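Local coordinates for protein L-ornithine N(5)-monooxygenase (Pseudomonas aeruginosa, PDB 3S5W) that catalyses the NADPH- and FAD-dependent N5-hydroxylation of L-ornithine, the first step in making hydroxamate siderophores such as pyoverdin, at residues E163-I168 with R182-S187; I47-R52 with G57-L62; S99-V104 with L133-S138. One frame throughout, in Å; residues are numbered along the deposited sequence.

Interaction 1 (E163-I168 with R182-S187); sequences EALRVI and RALVVS. With FAD (flavin-adenine dinucleotide), chain C.
Leu165, Val167 and Leu184 meet through branched aliphatic groups alone, so no ring face or edge takes part across this contact; at the far end of 182-187 the FAD ribose comes close, with Ser187 O 3.4 Å from its C5B. The two leucines cross at about a right angle, Leu165 CD1 ending 3.9 Å from Leu184 CB. Leu184 points toward the other segment from its CA, and with CG anti to the backbone N (chi1 -174°) its CD1 comes to 4.2 Å from Val167 CG2. One leucine is thus touched near its root by Leu165 and at its tip by Val167. No hydrogen bond joins the two segments, so dispersion and burial account for the contact; all three residues are buried. The strands are not sheet partners: Leu165 and Val167 use their backbones on Thr181 and Arg179 of strand 176-181, whereas strand 183-186 runs parallel to 30-36 and 411-414. Ile153 of strand 148-158 touches both Val167 and Leu184, and Ile34 of strand 30-36 touches Val167, so the cluster joins antiparallel strands 148-158 and 161-171 to parallel strands 30-36 and 183-186 of the same mixed sheet.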
loop_
_atom_site.group_PDB
_atom_site.type_symbol
_atom_site.label_atom_id
_atom_site.label_comp_id
_atom_site.label_asym_id
_atom_site.label_seq_id
_atom_site.Cartn_x
_atom_site.Cartn_y
_atom_site.Cartn_z
ATOM N N GLU A 163 -5.342 14.510 27.829
ATOM C CA GLU A 163 -5.785 15.755 27.200
ATOM C C GLU A 163 -5.053 16.051 25.899
ATOM O O GLU A 163 -5.464 16.910 25.135
ATOM C CB GLU A 163 -5.591 16.955 28.143
ATOM C CG GLU A 163 -6.282 16.854 29.514
ATOM C CD GLU A 163 -7.808 16.901 29.455
ATOM O OE1 GLU A 163 -8.383 17.146 28.369
ATOM O OE2 GLU A 163 -8.433 16.684 30.516
ATOM N N ALA A 164 -3.933 15.375 25.683
ATOM C CA ALA A 164 -3.130 15.578 24.485
ATOM C C ALA A 164 -2.210 14.379 24.281
ATOM O O ALA A 164 -2.099 13.507 25.150
ATOM C CB ALA A 164 -2.343 16.898 24.562
ATOM N N LEU A 165 -1.575 14.318 23.119
ATOM C CA LEU A 165 -0.701 13.216 22.808
ATOM C C LEU A 165 0.663 13.757 22.494
ATOM O O LEU A 165 0.786 14.818 21.899
ATOM C CB LEU A 165 -1.255 12.394 21.617
ATOM C CG LEU A 165 -2.566 11.631 21.831
ATOM C CD1 LEU A 165 -3.124 11.197 20.477
ATOM C CD2 LEU A 165 -2.392 10.425 22.776
ATOM N N ARG A 166 1.680 13.023 22.925
ATOM C CA ARG A 166 3.058 13.354 22.614
ATOM C C ARG A 166 3.462 12.491 21.431
ATOM O O ARG A 166 3.371 11.263 21.511
ATOM C CB ARG A 166 3.983 13.033 23.804
ATOM C CG ARG A 166 3.857 13.979 24.984
ATOM C CD ARG A 166 4.394 13.332 26.311
ATOM N NE ARG A 166 5.730 12.748 26.153
ATOM C CZ ARG A 166 6.870 13.434 26.212
ATOM N NH1 ARG A 166 6.848 14.737 26.444
ATOM N NH2 ARG A 166 8.038 12.817 26.043
ATOM N N VAL A 167 3.887 13.127 20.342
ATOM C CA VAL A 167 4.338 12.398 19.167
ATOM C C VAL A 167 5.855 12.484 19.115
ATOM O O VAL A 167 6.409 13.578 19.006
ATOM C CB VAL A 167 3.689 12.970 17.854
ATOM C CG1 VAL A 167 4.169 12.185 16.616
ATOM C CG2 VAL A 167 2.151 13.002 17.956
ATOM N N ILE A 168 6.516 11.334 19.193
ATOM C CA ILE A 168 7.963 11.265 19.210
ATOM C C ILE A 168 8.469 10.820 17.835
ATOM O O ILE A 168 8.135 9.738 17.372
ATOM C CB ILE A 168 8.496 10.249 20.300
ATOM C CG1 ILE A 168 8.210 10.718 21.739
ATOM C CG2 ILE A 168 10.007 10.100 20.171
ATOM C CD1 ILE A 168 6.798 10.716 22.179
ATOM N N ARG A 182 -3.749 17.559 19.886
ATOM C CA ARG A 182 -5.108 17.189 20.345
ATOM C C ARG A 182 -5.686 15.913 19.668
ATOM O O ARG A 182 -6.593 15.255 20.199
ATOM C CB ARG A 182 -6.102 18.362 20.134
ATOM C CG ARG A 182 -5.640 19.721 20.722
ATOM C CD ARG A 182 -6.643 20.839 20.474
ATOM N NE ARG A 182 -6.340 22.028 21.282
ATOM C CZ ARG A 182 -5.592 23.065 20.886
ATOM N NH1 ARG A 182 -5.047 23.093 19.668
ATOM N NH2 ARG A 182 -5.398 24.092 21.712
ATOM N N ALA A 183 -5.162 15.570 18.494
ATOM C CA ALA A 183 -5.705 14.466 17.691
ATOM C C ALA A 183 -4.610 13.889 16.784
ATOM O O ALA A 183 -3.647 14.590 16.424
ATOM C CB ALA A 183 -6.890 14.958 16.849
ATOM N N LEU A 184 -4.777 12.621 16.427
ATOM C CA LEU A 184 -3.804 11.869 15.658
ATOM C C LEU A 184 -4.492 11.102 14.536
ATOM O O LEU A 184 -5.558 10.522 14.744
ATOM C CB LEU A 184 -3.104 10.850 16.557
ATOM C CG LEU A 184 -1.935 10.019 16.010
ATOM C CD1 LEU A 184 -0.659 10.839 15.751
ATOM C CD2 LEU A 184 -1.641 8.894 16.987
ATOM N N VAL A 185 -3.852 11.070 13.365
ATOM C CA VAL A 185 -4.333 10.169 12.297
ATOM C C VAL A 185 -3.175 9.252 11.866
ATOM O O VAL A 185 -2.111 9.717 11.513
ATOM C CB VAL A 185 -5.059 10.931 11.144
ATOM C CG1 VAL A 185 -4.131 11.935 10.464
ATOM C CG2 VAL A 185 -5.637 9.945 10.094
ATOM N N VAL A 186 -3.384 7.948 11.980
ATOM C CA VAL A 186 -2.333 6.962 11.729
ATOM C C VAL A 186 -2.544 6.317 10.346
ATOM O O VAL A 186 -3.456 5.516 10.188
ATOM C CB VAL A 186 -2.313 5.870 12.829
ATOM C CG1 VAL A 186 -1.236 4.858 12.549
ATOM C CG2 VAL A 186 -2.035 6.511 14.223
ATOM N N SER A 187 -1.697 6.670 9.383
ATOM C CA SER A 187 -1.817 6.168 7.983
ATOM C C SER A 187 -0.476 5.715 7.405
ATOM O O SER A 187 0.001 6.280 6.416
ATOM C CB SER A 187 -2.405 7.276 7.112
ATOM O OG SER A 187 -3.572 7.806 7.711
HETATM P PA FAD C . 1.012 4.525 1.821
HETATM O O1A FAD C . 1.666 3.213 2.036
HETATM O O2A FAD C . 0.912 4.979 0.354
HETATM O O5B FAD C . 1.814 5.679 2.638
HETATM C C5B FAD C . 2.229 5.426 3.959
HETATM C C4B FAD C . 3.277 6.489 4.241
HETATM O O4B FAD C . 3.635 6.376 5.591
HETATM C C3B FAD C . 4.543 6.230 3.431
HETATM O O3B FAD C . 4.839 7.356 2.629
HETATM C C2B FAD C . 5.627 5.968 4.484
HETATM O O2B FAD C . 6.851 6.626 4.177
HETATM C C1B FAD C . 5.032 6.598 5.707
HETATM N N9A FAD C . 5.396 5.983 6.980
HETATM C C8A FAD C . 5.309 4.644 7.346
HETATM N N7A FAD C . 5.682 4.552 8.657
HETATM C C5A FAD C . 5.968 5.804 9.106
HETATM C C6A FAD C . 6.390 6.281 10.347
HETATM N N6A FAD C . 6.349 5.490 11.432
HETATM N N1A FAD C . 6.614 7.649 10.485
HETATM C C2A FAD C . 6.417 8.540 9.451
HETATM N N3A FAD C . 5.995 8.067 8.213
HETATM C C4A FAD C . 5.780 6.717 8.058
HETATM N N1 FAD C . -4.036 0.999 -4.809
HETATM C C2 FAD C . -4.877 1.338 -5.861
HETATM O O2 FAD C . -6.008 1.741 -5.640
HETATM N N3 FAD C . -4.452 1.224 -7.168
HETATM C C4 FAD C . -3.185 0.789 -7.470
HETATM O O4 FAD C . -2.830 0.746 -8.660
HETATM C C4X FAD C . -2.330 0.427 -6.411
HETATM N N5 FAD C . -1.051 -0.036 -6.682
HETATM C C5X FAD C . -0.215 -0.402 -5.640
HETATM C C6 FAD C . 1.076 -0.869 -5.928
HETATM C C7 FAD C . 1.937 -1.245 -4.906
HETATM C C7M FAD C . 3.305 -1.747 -5.294
HETATM C C8 FAD C . 1.496 -1.180 -3.590
HETATM C C8M FAD C . 2.374 -1.566 -2.434
HETATM C C9 FAD C . 0.219 -0.717 -3.291
HETATM C C9A FAD C . -0.650 -0.303 -4.309
HETATM N N10 FAD C . -1.940 0.163 -4.030
HETATM C C10 FAD C . -2.778 0.507 -5.085
HETATM C "C1'" FAD C . -2.482 0.233 -2.635
HETATM C "C2'" FAD C . -1.888 1.368 -1.776
HETATM O "O2'" FAD C . -2.010 0.879 -0.436
HETATM C "C3'" FAD C . -2.713 2.634 -1.954
HETATM O "O3'" FAD C . -2.759 3.056 -3.332
HETATM C "C4'" FAD C . -2.130 3.817 -1.141
HETATM O "O4'" FAD C . -0.733 3.914 -1.390
HETATM C "C5'" FAD C . -2.450 3.778 0.377
HETATM O "O5'" FAD C . -2.175 5.066 0.892
HETATM P P FAD C . -1.707 5.326 2.420
HETATM O O1P FAD C . -1.367 6.795 2.483
HETATM O O2P FAD C . -2.807 4.812 3.308
HETATM O O3P FAD C . -0.397 4.427 2.565
#

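Interaction 2 (I47-R52 with G57-L62); sequences IALQER and GALEVL
Leu49 of the helix reaches Val61 and Leu59 of the following segment, and these contacts form the first shell. Leu49 CD1 stands equally far, 4.2 Å, from Val61 CG1 and from Val61 CG2, so one methyl group sits against the fork of the valine. The other branch meets Leu59, with Leu49 CD2 4.4 Å from Leu59 CD1, a looser approach. The leucine's CG is anti to its carbonyl carbon (chi1 -68°), which sets CD1 against Val61 and CD2 against Leu59.

Farther along, the backbones draw together without bonding: Arg52 O and Gly57 N are 4.1 Å apart, and no hydrogen bond is found elsewhere between the segments. Gly57, with phi at +91°, is where the chain leaves helix 40-56 for the loop before strand 61-65; the positive phi suits a glycine because a CB would be jammed against the carbonyl O of the residue before. Glu51 N bonds Ile47 O at 3.0 Å, in helical i to i+4 fashion.

Further out, the guanidinium of Arg52 is held by Ser440 OG at NE, the Glu437 carbonyl at NH2 and Gln56 OE1 at NH1, while Gly57 O bonds Tyr444 OH; helix 432-447 therefore meets both Arg52 and Gly57. Leu33 of strand 30-36 also packs on Leu49, and the backbones of Glu60 and Leu62 bond to that strand, which probably helps position Val61 between them.

Strand 30-36, helix 40-56 and strand 61-65 make a beta-alpha-beta unit with parallel strands, as in the Rossmann-type dinucleotide fold. Ser41 near the start of its helix and Asp65 at the end of its second strand hydrogen-bond FAD, whereas this contact lies at the distal end, the Leu49 side chain being about 13 Å from the cofactor.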
loop_
_atom_site.group_PDB
_atom_site.type_symbol
_atom_site.label_atom_id
_atom_site.label_comp_id
_atom_site.label_asym_id
_atom_site.label_seq_id
_atom_site.Cartn_x
_atom_site.Cartn_y
_atom_site.Cartn_z
ATOM N N ILE A 47 -6.269 17.735 1.823
ATOM C CA ILE A 47 -7.170 18.412 0.878
ATOM C C ILE A 47 -8.551 18.642 1.485
ATOM O O ILE A 47 -9.109 19.754 1.394
ATOM C CB ILE A 47 -7.331 17.617 -0.449
ATOM C CG1 ILE A 47 -5.992 17.486 -1.155
ATOM C CG2 ILE A 47 -8.389 18.266 -1.352
ATOM C CD1 ILE A 47 -5.987 16.405 -2.265
ATOM N N ALA A 48 -9.117 17.602 2.088
ATOM C CA ALA A 48 -10.467 17.713 2.633
ATOM C C ALA A 48 -10.507 18.723 3.807
ATOM O O ALA A 48 -11.488 19.484 3.956
ATOM C CB ALA A 48 -10.959 16.375 3.072
ATOM N N LEU A 49 -9.436 18.738 4.597
ATOM C CA LEU A 49 -9.272 19.734 5.688
ATOM C C LEU A 49 -9.223 21.145 5.146
ATOM O O LEU A 49 -9.909 22.028 5.676
ATOM C CB LEU A 49 -8.029 19.458 6.548
ATOM C CG LEU A 49 -8.059 18.203 7.415
ATOM C CD1 LEU A 49 -6.671 17.884 7.975
ATOM C CD2 LEU A 49 -9.112 18.284 8.497
ATOM N N GLN A 50 -8.442 21.348 4.081
ATOM C CA GLN A 50 -8.352 22.648 3.395
ATOM C C GLN A 50 -9.702 23.145 2.832
ATOM O O GLN A 50 -9.987 24.360 2.888
ATOM C CB GLN A 50 -7.256 22.648 2.314
ATOM C CG GLN A 50 -7.239 23.910 1.452
ATOM C CD GLN A 50 -6.115 23.929 0.440
ATOM O OE1 GLN A 50 -5.077 24.559 0.661
ATOM N NE2 GLN A 50 -6.305 23.235 -0.675
ATOM N N GLU A 51 -10.529 22.222 2.302
ATOM C CA GLU A 51 -11.889 22.574 1.829
ATOM C C GLU A 51 -12.816 23.051 2.932
ATOM O O GLU A 51 -13.670 23.899 2.693
ATOM C CB GLU A 51 -12.582 21.402 1.096
ATOM C CG GLU A 51 -11.815 20.930 -0.149
ATOM C CD GLU A 51 -12.531 19.820 -0.973
ATOM O OE1 GLU A 51 -13.564 19.265 -0.514
ATOM O OE2 GLU A 51 -12.037 19.517 -2.093
ATOM N N ARG A 52 -12.655 22.491 4.125
ATOM C CA ARG A 52 -13.486 22.832 5.270
ATOM C C ARG A 52 -13.055 24.120 5.987
ATOM O O ARG A 52 -13.857 24.709 6.716
ATOM C CB ARG A 52 -13.497 21.679 6.266
ATOM C CG ARG A 52 -14.218 20.431 5.804
ATOM C CD ARG A 52 -14.219 19.367 6.878
ATOM N NE ARG A 52 -14.998 18.174 6.508
ATOM C CZ ARG A 52 -16.320 18.038 6.628
ATOM N NH1 ARG A 52 -17.058 19.021 7.115
ATOM N NH2 ARG A 52 -16.913 16.899 6.270
ATOM N N GLY A 57 -13.028 27.188 9.927
ATOM C CA GLY A 57 -11.755 27.637 10.507
ATOM C C GLY A 57 -10.570 26.732 10.190
ATOM O O GLY A 57 -10.687 25.514 10.270
ATOM N N ALA A 58 -9.435 27.316 9.818
ATOM C CA ALA A 58 -8.223 26.543 9.534
ATOM C C ALA A 58 -7.728 25.883 10.813
ATOM O O ALA A 58 -7.741 26.511 11.875
ATOM C CB ALA A 58 -7.145 27.426 8.950
ATOM N N LEU A 59 -7.317 24.619 10.727
ATOM C CA LEU A 59 -6.731 23.916 11.879
ATOM C C LEU A 59 -5.214 23.964 11.814
ATOM O O LEU A 59 -4.648 24.275 10.767
ATOM C CB LEU A 59 -7.218 22.462 11.968
ATOM C CG LEU A 59 -8.698 22.194 12.255
ATOM C CD1 LEU A 59 -9.003 20.716 12.125
ATOM C CD2 LEU A 59 -9.146 22.708 13.631
ATOM N N GLU A 60 -4.561 23.681 12.940
ATOM C CA GLU A 60 -3.104 23.611 13.008
ATOM C C GLU A 60 -2.656 22.158 12.802
ATOM O O GLU A 60 -2.737 21.343 13.726
ATOM C CB GLU A 60 -2.605 24.157 14.357
ATOM C CG GLU A 60 -2.238 25.645 14.321
ATOM C CD GLU A 60 -0.821 25.876 13.814
ATOM O OE1 GLU A 60 0.060 25.039 14.110
ATOM O OE2 GLU A 60 -0.584 26.891 13.122
ATOM N N VAL A 61 -2.175 21.843 11.594
ATOM C CA VAL A 61 -1.993 20.439 11.177
ATOM C C VAL A 61 -0.573 20.133 10.662
ATOM O O VAL A 61 0.021 20.939 9.952
ATOM C CB VAL A 61 -3.099 20.019 10.125
ATOM C CG1 VAL A 61 -2.956 18.583 9.713
ATOM C CG2 VAL A 61 -4.507 20.241 10.688
ATOM N N LEU A 62 -0.043 18.971 11.037
ATOM C CA LEU A 62 1.212 18.448 10.480
ATOM C C LEU A 62 1.076 16.993 10.030
ATOM O O LEU A 62 0.456 16.176 10.718
ATOM C CB LEU A 62 2.359 18.497 11.495
ATOM C CG LEU A 62 2.951 19.833 11.953
ATOM C CD1 LEU A 62 4.060 19.530 12.962
ATOM C CD2 LEU A 62 3.504 20.610 10.792
#

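Interaction 3 (S99-V104 with L133-S138); sequences SPYSFV and LRWVAS
Pro100 and Tyr101 meet Trp135 and Val136 across this contact, and the chain enters it through a turn that begins at Ser99. Ser99 OG accepts from Tyr101 N at 3.1 Å with an N-H...O angle of 164°, an ST turn, within a type I beta turn that runs from Ser99 to Ser102.

At Pro100 the carbonyl oxygen meets the edge of the indole, in its plane, with Pro100 O 3.4 Å from Trp135 CH2. The same oxygen accepts a hydrogen bond from Asn105 ND2. The proline ring folds back over the next residue, its CG 4.1 Å above the plane of the Tyr101 ring and over the centre.

Tyr101 carries most of the rest. Trp135 CZ3 approaches the phenol at its edge, 4.4 Å from Tyr101 CD1, and Val136 CG1 comes to 4.0 Å from that same Tyr101 CD1. The valine's second methyl, CG2, rests 3.9 Å from Tyr101 O, an oxygen also bonded by Tyr132 OH. Trp135 has CG anti to the backbone N (chi1 175°), which places the six-membered ring beside Pro100 and Tyr101. His139 stands edge-to-face with both aromatic rings, and Gln50 NE2 bonds the phenol oxygen.

Ser102, the last residue of the turn, is the N-cap of helix 103-109, its OG bonding Asn105 N. Behind the contact, Ser138 OG donates to Trp135 O at 2.7 Å, tilted 23° from the carbonyl plane, and His139 ND1 bonds this oxygen too.

Together these features describe a serine-capped helix start, that of 103-109, packed by its preceding turn against the C-terminal part of helix 126-137. Ile47 of helix 40-56 touches both Tyr101 and Val136, which places the pair against the helix of the beta-alpha-beta unit.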
loop_
_atom_site.group_PDB
_atom_site.type_symbol
_atom_site.label_atom_id
_atom_site.label_comp_id
_atom_site.label_asym_id
_atom_site.label_seq_id
_atom_site.Cartn_x
_atom_site.Cartn_y
_atom_site.Cartn_z
ATOM N N SER A 99 -12.309 20.227 -7.645
ATOM C CA SER A 99 -11.051 20.464 -6.922
ATOM C C SER A 99 -9.889 20.727 -7.875
ATOM O O SER A 99 -9.798 20.084 -8.938
ATOM C CB SER A 99 -10.726 19.263 -6.016
ATOM O OG SER A 99 -9.448 19.437 -5.444
ATOM N N PRO A 100 -8.982 21.664 -7.515
ATOM C CA PRO A 100 -7.803 21.857 -8.350
ATOM C C PRO A 100 -6.811 20.681 -8.268
ATOM O O PRO A 100 -5.840 20.638 -9.024
ATOM C CB PRO A 100 -7.179 23.150 -7.790
ATOM C CG PRO A 100 -7.669 23.225 -6.380
ATOM C CD PRO A 100 -9.029 22.628 -6.383
ATOM N N TYR A 101 -7.091 19.717 -7.393
ATOM C CA TYR A 101 -6.197 18.565 -7.230
ATOM C C TYR A 101 -6.657 17.307 -7.960
ATOM O O TYR A 101 -6.143 16.249 -7.664
ATOM C CB TYR A 101 -5.977 18.246 -5.720
ATOM C CG TYR A 101 -5.510 19.480 -4.986
ATOM C CD1 TYR A 101 -4.337 20.123 -5.346
ATOM C CD2 TYR A 101 -6.291 20.028 -3.961
ATOM C CE1 TYR A 101 -3.917 21.305 -4.668
ATOM C CE2 TYR A 101 -5.891 21.171 -3.281
ATOM C CZ TYR A 101 -4.711 21.794 -3.634
ATOM O OH TYR A 101 -4.346 22.914 -2.942
ATOM N N SER A 102 -7.614 17.428 -8.887
ATOM C CA SER A 102 -8.027 16.264 -9.682
ATOM C C SER A 102 -6.885 15.846 -10.614
ATOM O O SER A 102 -5.999 16.653 -10.970
ATOM C CB SER A 102 -9.288 16.573 -10.492
ATOM O OG SER A 102 -9.002 17.521 -11.512
ATOM N N PHE A 103 -6.887 14.579 -11.009
ATOM C CA PHE A 103 -5.902 14.139 -11.969
ATOM C C PHE A 103 -6.075 14.923 -13.292
ATOM O O PHE A 103 -5.090 15.253 -13.950
ATOM C CB PHE A 103 -6.004 12.618 -12.179
ATOM C CG PHE A 103 -4.886 12.045 -12.990
ATOM C CD1 PHE A 103 -3.643 11.733 -12.394
ATOM C CD2 PHE A 103 -5.077 11.756 -14.353
ATOM C CE1 PHE A 103 -2.605 11.183 -13.158
ATOM C CE2 PHE A 103 -4.043 11.188 -15.119
ATOM C CZ PHE A 103 -2.805 10.896 -14.519
ATOM N N VAL A 104 -7.308 15.242 -13.661
ATOM C CA VAL A 104 -7.515 15.997 -14.920
ATOM C C VAL A 104 -6.879 17.391 -14.804
ATOM O O VAL A 104 -6.223 17.861 -15.728
ATOM C CB VAL A 104 -8.984 16.015 -15.352
ATOM C CG1 VAL A 104 -9.202 16.864 -16.622
ATOM C CG2 VAL A 104 -9.470 14.603 -15.599
ATOM N N LEU A 133 0.846 12.569 -7.370
ATOM C CA LEU A 133 0.820 12.633 -5.908
ATOM C C LEU A 133 1.832 13.652 -5.369
ATOM O O LEU A 133 1.507 14.417 -4.454
ATOM C CB LEU A 133 1.116 11.248 -5.326
ATOM C CG LEU A 133 -0.028 10.260 -5.547
ATOM C CD1 LEU A 133 0.429 8.891 -5.095
ATOM C CD2 LEU A 133 -1.340 10.652 -4.787
ATOM N N ARG A 134 3.039 13.638 -5.939
ATOM C CA ARG A 134 4.094 14.601 -5.537
ATOM C C ARG A 134 3.631 16.019 -5.846
ATOM O O ARG A 134 3.820 16.931 -5.048
ATOM C CB ARG A 134 5.386 14.286 -6.268
ATOM C CG ARG A 134 6.059 13.031 -5.708
ATOM C CD ARG A 134 7.225 12.545 -6.548
ATOM N NE ARG A 134 8.158 13.620 -6.866
ATOM C CZ ARG A 134 9.188 13.986 -6.112
ATOM N NH1 ARG A 134 9.456 13.356 -4.968
ATOM N NH2 ARG A 134 9.956 14.994 -6.506
ATOM N N TRP A 135 2.997 16.201 -7.002
ATOM C CA TRP A 135 2.511 17.522 -7.378
ATOM C C TRP A 135 1.429 18.003 -6.399
ATOM O O TRP A 135 1.495 19.134 -5.931
ATOM C CB TRP A 135 2.006 17.537 -8.821
ATOM C CG TRP A 135 1.374 18.849 -9.228
ATOM C CD1 TRP A 135 2.026 19.999 -9.610
ATOM C CD2 TRP A 135 -0.029 19.138 -9.292
ATOM N NE1 TRP A 135 1.112 20.979 -9.911
ATOM C CE2 TRP A 135 -0.156 20.480 -9.728
ATOM C CE3 TRP A 135 -1.195 18.390 -9.018
ATOM C CZ2 TRP A 135 -1.410 21.097 -9.895
ATOM C CZ3 TRP A 135 -2.437 18.993 -9.188
ATOM C CH2 TRP A 135 -2.539 20.333 -9.633
ATOM N N VAL A 136 0.468 17.143 -6.055
ATOM C CA VAL A 136 -0.569 17.524 -5.105
ATOM C C VAL A 136 0.078 17.867 -3.738
ATOM O O VAL A 136 -0.252 18.899 -3.170
ATOM C CB VAL A 136 -1.647 16.447 -4.925
ATOM C CG1 VAL A 136 -2.637 16.816 -3.797
ATOM C CG2 VAL A 136 -2.464 16.278 -6.247
ATOM N N ALA A 137 0.936 16.974 -3.233
ATOM C CA ALA A 137 1.572 17.116 -1.909
ATOM C C ALA A 137 2.391 18.417 -1.796
ATOM O O ALA A 137 2.417 19.012 -0.728
ATOM C CB ALA A 137 2.463 15.893 -1.591
ATOM N N SER A 138 3.021 18.847 -2.891
ATOM C CA SER A 138 3.776 20.106 -2.963
ATOM C C SER A 138 2.920 21.360 -2.712
ATOM O O SER A 138 3.475 22.454 -2.585
ATOM C CB SER A 138 4.516 20.248 -4.311
ATOM O OG SER A 138 3.613 20.716 -5.301
#

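Overall arrangement
Interactions 1 and 2 reach the same mixed sheet, with centres 16 Å apart and no direct touch. Interaction 1 is core: every touching residue is buried. Interactions 2 and 3 are only partly buried, for Arg52, Gly57 and Leu59 are partly exposed in the one and Pro100 is exposed in the other. The first two depend on aliphatic side chains, whereas interaction 3 adds aromatic edges, a carbonyl oxygen and a capped helix start, in keeping with its place where a turn meets a helix away from the sheet. Helix 40-56 is common ground for interactions 2 and 3, offering Ile47 to helix 126-137 and Leu49 to strand 61-65. Interactions 1 and 3 stay separate, their nearest atoms about 12 Å apart.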